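Local coordinates for protein F1 (Vaccinia virus ankara, PDB 4D2M) that binds the BH3 region of the pro-apoptotic protein Bim and probably blocks apoptosis of the infected host cell, at residues K95-Y100 and T141-T146. The protein carries 1 engineered substitution. Numbering follows the deposited sequence.
Sequences KVSNDY and TISFIT
Two helices of a Bcl-2-like, all-helical fold meet here through small side chains: Ser97, on the last turn of helix 80-99, lies against Ser143 in the middle of helix 135-150. Their CA atoms lie 5.6 Å apart, an approach that two residues with such short side chains permit. Ser97 OG comes within 3.0 Å of Ser143 OG, and both hydroxyls hydrogen-bond to the carbonyl oxygen of Cys93, one turn back on helix 80-99. That oxygen therefore receives a bond from within its own helix and another from across the interface, so the Ser143 hydroxyl bonds to the backbone of helix 80-99. The Ser97 hydroxyl lies opposite its own carbonyl carbon (chi1 -68°), which turns it back toward the preceding turn and Cys93 O. A similar torsion in Ser143 (chi1 -72°) lets OG reach across to Cys93 O, with a weak bond to Leu139 O in its own helix.

Val96 supplies the apolar flank. With CG1 anti to its backbone N (chi1 169°), that methyl reaches Ser143, 3.7 Å from OG and 4.0 Å from CB. The same valine packs on an aromatic side chain of the bound peptide, and Tyr100 OH, just beyond the helix end, hydrogen-bonds to an acidic side chain of it, so this end of helix 80-99 borders the BH3-binding groove. Met104 of helix 101-111 also touches Ser143.

A water completes the junction by donating two hydrogen bonds: one spans 2.8 Å to Ser97 OG, the other 2.6 Å to Ser143 O.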
ATOM      1  N   LYS A  95     -28.256  12.151  -3.964  1.00 39.60           N
ATOM      2  CA  LYS A  95     -28.939  13.295  -4.554  1.00 39.32           C
ATOM      3  C   LYS A  95     -27.939  14.270  -5.174  1.00 37.44           C
ATOM      4  O   LYS A  95     -28.136  14.744  -6.292  1.00 42.08           O
ATOM      5  CB  LYS A  95     -29.786  14.016  -3.506  1.00 45.01           C
ATOM      6  CG  LYS A  95     -30.749  15.033  -4.100  1.00 53.90           C
ATOM      7  CD  LYS A  95     -31.614  15.684  -3.035  1.00 66.74           C
ATOM      8  CE  LYS A  95     -32.665  16.593  -3.659  1.00 78.45           C
ATOM      9  NZ  LYS A  95     -32.057  17.646  -4.522  1.00 80.07           N
ATOM     10  N   VAL A  96     -26.870  14.565  -4.440  1.00 35.91           N
ATOM     11  CA  VAL A  96     -25.801  15.423  -4.942  1.00 41.55           C
ATOM     12  C   VAL A  96     -25.195  14.789  -6.192  1.00 40.77           C
ATOM     13  O   VAL A  96     -25.002  15.462  -7.202  1.00 42.37           O
ATOM     14  CB  VAL A  96     -24.710  15.660  -3.851  1.00 38.33           C
ATOM     15  CG1 VAL A  96     -23.438  16.326  -4.414  1.00 36.28           C
ATOM     16  CG2 VAL A  96     -25.281  16.503  -2.725  1.00 36.51           C
ATOM     17  N   SER A  97     -24.925  13.488  -6.131  1.00 35.52           N
ATOM     18  CA  SER A  97     -24.315  12.789  -7.256  1.00 33.71           C
ATOM     19  C   SER A  97     -25.212  12.820  -8.489  1.00 36.44           C
ATOM     20  O   SER A  97     -24.726  12.906  -9.617  1.00 39.30           O
ATOM     21  CB  SER A  97     -23.992  11.341  -6.879  1.00 31.94           C
ATOM     22  OG  SER A  97     -22.962  11.291  -5.907  1.00 32.32           O
ATOM     23  N   ASN A  98     -26.522  12.755  -8.273  1.00 40.05           N
ATOM     24  CA  ASN A  98     -27.477  12.804  -9.375  1.00 51.31           C
ATOM     25  C   ASN A  98     -27.660  14.224  -9.895  1.00 43.93           C
ATOM     26  O   ASN A  98     -27.591  14.466 -11.098  1.00 46.67           O
ATOM     27  CB  ASN A  98     -28.826  12.231  -8.941  1.00 75.08           C
ATOM     28  CG  ASN A  98     -28.747  10.762  -8.580  1.00 93.62           C
ATOM     29  OD1 ASN A  98     -27.983  10.004  -9.178  1.00 95.73           O
ATOM     30  ND2 ASN A  98     -29.536  10.352  -7.592  1.00104.16           N
ATOM     31  N   ASP A  99     -27.894  15.159  -8.979  1.00 40.64           N
ATOM     32  CA  ASP A  99     -28.115  16.558  -9.333  1.00 43.39           C
ATOM     33  C   ASP A  99     -26.922  17.161 -10.067  1.00 45.82           C
ATOM     34  O   ASP A  99     -27.094  17.912 -11.027  1.00 43.97           O
ATOM     35  CB  ASP A  99     -28.412  17.378  -8.076  1.00 47.39           C
ATOM     36  CG  ASP A  99     -29.811  17.136  -7.534  1.00 56.14           C
ATOM     37  OD1 ASP A  99     -30.502  16.223  -8.037  1.00 54.69           O
ATOM     38  OD2 ASP A  99     -30.216  17.857  -6.597  1.00 51.15           O
ATOM     39  N   TYR A 100     -25.719  16.828  -9.608  1.00 45.80           N
ATOM     40  CA  TYR A 100     -24.493  17.403 -10.155  1.00 41.31           C
ATOM     41  C   TYR A 100     -23.685  16.368 -10.932  1.00 42.26           C
ATOM     42  O   TYR A 100     -22.462  16.463 -11.025  1.00 37.53           O
ATOM     43  CB  TYR A 100     -23.650  17.997  -9.025  1.00 38.40           C
ATOM     44  CG  TYR A 100     -24.356  19.106  -8.283  1.00 46.27           C
ATOM     45  CD1 TYR A 100     -24.293  20.417  -8.736  1.00 51.22           C
ATOM     46  CD2 TYR A 100     -25.098  18.843  -7.141  1.00 44.90           C
ATOM     47  CE1 TYR A 100     -24.941  21.434  -8.066  1.00 52.22           C
ATOM     48  CE2 TYR A 100     -25.750  19.856  -6.463  1.00 44.57           C
ATOM     49  CZ  TYR A 100     -25.667  21.150  -6.931  1.00 49.56           C
ATOM     50  OH  TYR A 100     -26.313  22.164  -6.264  1.00 56.11           O
ATOM     51  N   THR A 141     -17.753  16.560  -1.872  1.00 27.37           N
ATOM     52  CA  THR A 141     -16.438  15.933  -1.926  1.00 27.48           C
ATOM     53  C   THR A 141     -16.570  14.415  -1.861  1.00 26.75           C
ATOM     54  O   THR A 141     -15.900  13.694  -2.595  1.00 25.30           O
ATOM     55  CB  THR A 141     -15.528  16.410  -0.782  1.00 30.62           C
ATOM     56  OG1 THR A 141     -15.428  17.839  -0.811  1.00 34.40           O
ATOM     57  CG2 THR A 141     -14.137  15.808  -0.925  1.00 31.73           C
ATOM     58  N   ILE A 142     -17.434  13.936  -0.973  1.00 25.20           N
ATOM     59  CA  ILE A 142     -17.709  12.511  -0.879  1.00 24.61           C
ATOM     60  C   ILE A 142     -18.200  11.985  -2.225  1.00 25.04           C
ATOM     61  O   ILE A 142     -17.716  10.965  -2.715  1.00 28.50           O
ATOM     62  CB  ILE A 142     -18.754  12.210   0.213  1.00 24.85           C
ATOM     63  CG1 ILE A 142     -18.205  12.604   1.586  1.00 24.99           C
ATOM     64  CG2 ILE A 142     -19.124  10.729   0.215  1.00 24.54           C
ATOM     65  CD1 ILE A 142     -19.255  12.659   2.685  1.00 29.66           C
ATOM     66  N   SER A 143     -19.156  12.691  -2.819  1.00 26.13           N
ATOM     67  CA  SER A 143     -19.715  12.290  -4.105  1.00 29.70           C
ATOM     68  C   SER A 143     -18.638  12.254  -5.186  1.00 30.08           C
ATOM     69  O   SER A 143     -18.603  11.338  -6.004  1.00 29.14           O
ATOM     70  CB  SER A 143     -20.846  13.234  -4.521  1.00 30.76           C
ATOM     71  OG  SER A 143     -21.998  13.036  -3.717  1.00 34.15           O
ATOM     72  N   PHE A 144     -17.758  13.248  -5.186  1.00 28.14           N
ATOM     73  CA  PHE A 144     -16.683  13.287  -6.169  1.00 27.26           C
ATOM     74  C   PHE A 144     -15.700  12.138  -5.949  1.00 26.23           C
ATOM     75  O   PHE A 144     -15.322  11.453  -6.897  1.00 29.13           O
ATOM     76  CB  PHE A 144     -15.945  14.624  -6.121  1.00 28.61           C
ATOM     77  CG  PHE A 144     -14.770  14.691  -7.052  1.00 33.55           C
ATOM     78  CD1 PHE A 144     -14.961  14.760  -8.421  1.00 36.87           C
ATOM     79  CD2 PHE A 144     -13.477  14.673  -6.561  1.00 30.66           C
ATOM     80  CE1 PHE A 144     -13.885  14.814  -9.282  1.00 37.24           C
ATOM     81  CE2 PHE A 144     -12.396  14.729  -7.417  1.00 34.79           C
ATOM     82  CZ  PHE A 144     -12.600  14.799  -8.778  1.00 35.45           C
ATOM     83  N   ILE A 145     -15.297  11.925  -4.698  1.00 25.19           N
ATOM     84  CA  ILE A 145     -14.372  10.844  -4.368  1.00 28.05           C
ATOM     85  C   ILE A 145     -14.997   9.492  -4.696  1.00 29.64           C
ATOM     86  O   ILE A 145     -14.308   8.574  -5.143  1.00 26.98           O
ATOM     87  CB  ILE A 145     -13.964  10.871  -2.873  1.00 29.96           C
ATOM     88  CG1 ILE A 145     -13.142  12.127  -2.562  1.00 32.69           C
ATOM     89  CG2 ILE A 145     -13.168   9.619  -2.491  1.00 30.38           C
ATOM     90  CD1 ILE A 145     -11.830  12.228  -3.313  1.00 32.43           C
ATOM     91  N   THR A 146     -16.300   9.373  -4.464  1.00 26.62           N
ATOM     92  CA  THR A 146     -17.016   8.152  -4.796  1.00 27.63           C
ATOM     93  C   THR A 146     -16.948   7.903  -6.299  1.00 32.12           C
ATOM     94  O   THR A 146     -16.755   6.773  -6.736  1.00 33.87           O
ATOM     95  CB  THR A 146     -18.486   8.223  -4.347  1.00 31.60           C
ATOM     96  OG1 THR A 146     -18.539   8.445  -2.933  1.00 31.41           O
ATOM     97  CG2 THR A 146     -19.216   6.932  -4.680  1.00 37.37           C
TER
HETATM   98  O   HOH W   1     -20.685  10.629  -7.457  1.00 34.90           O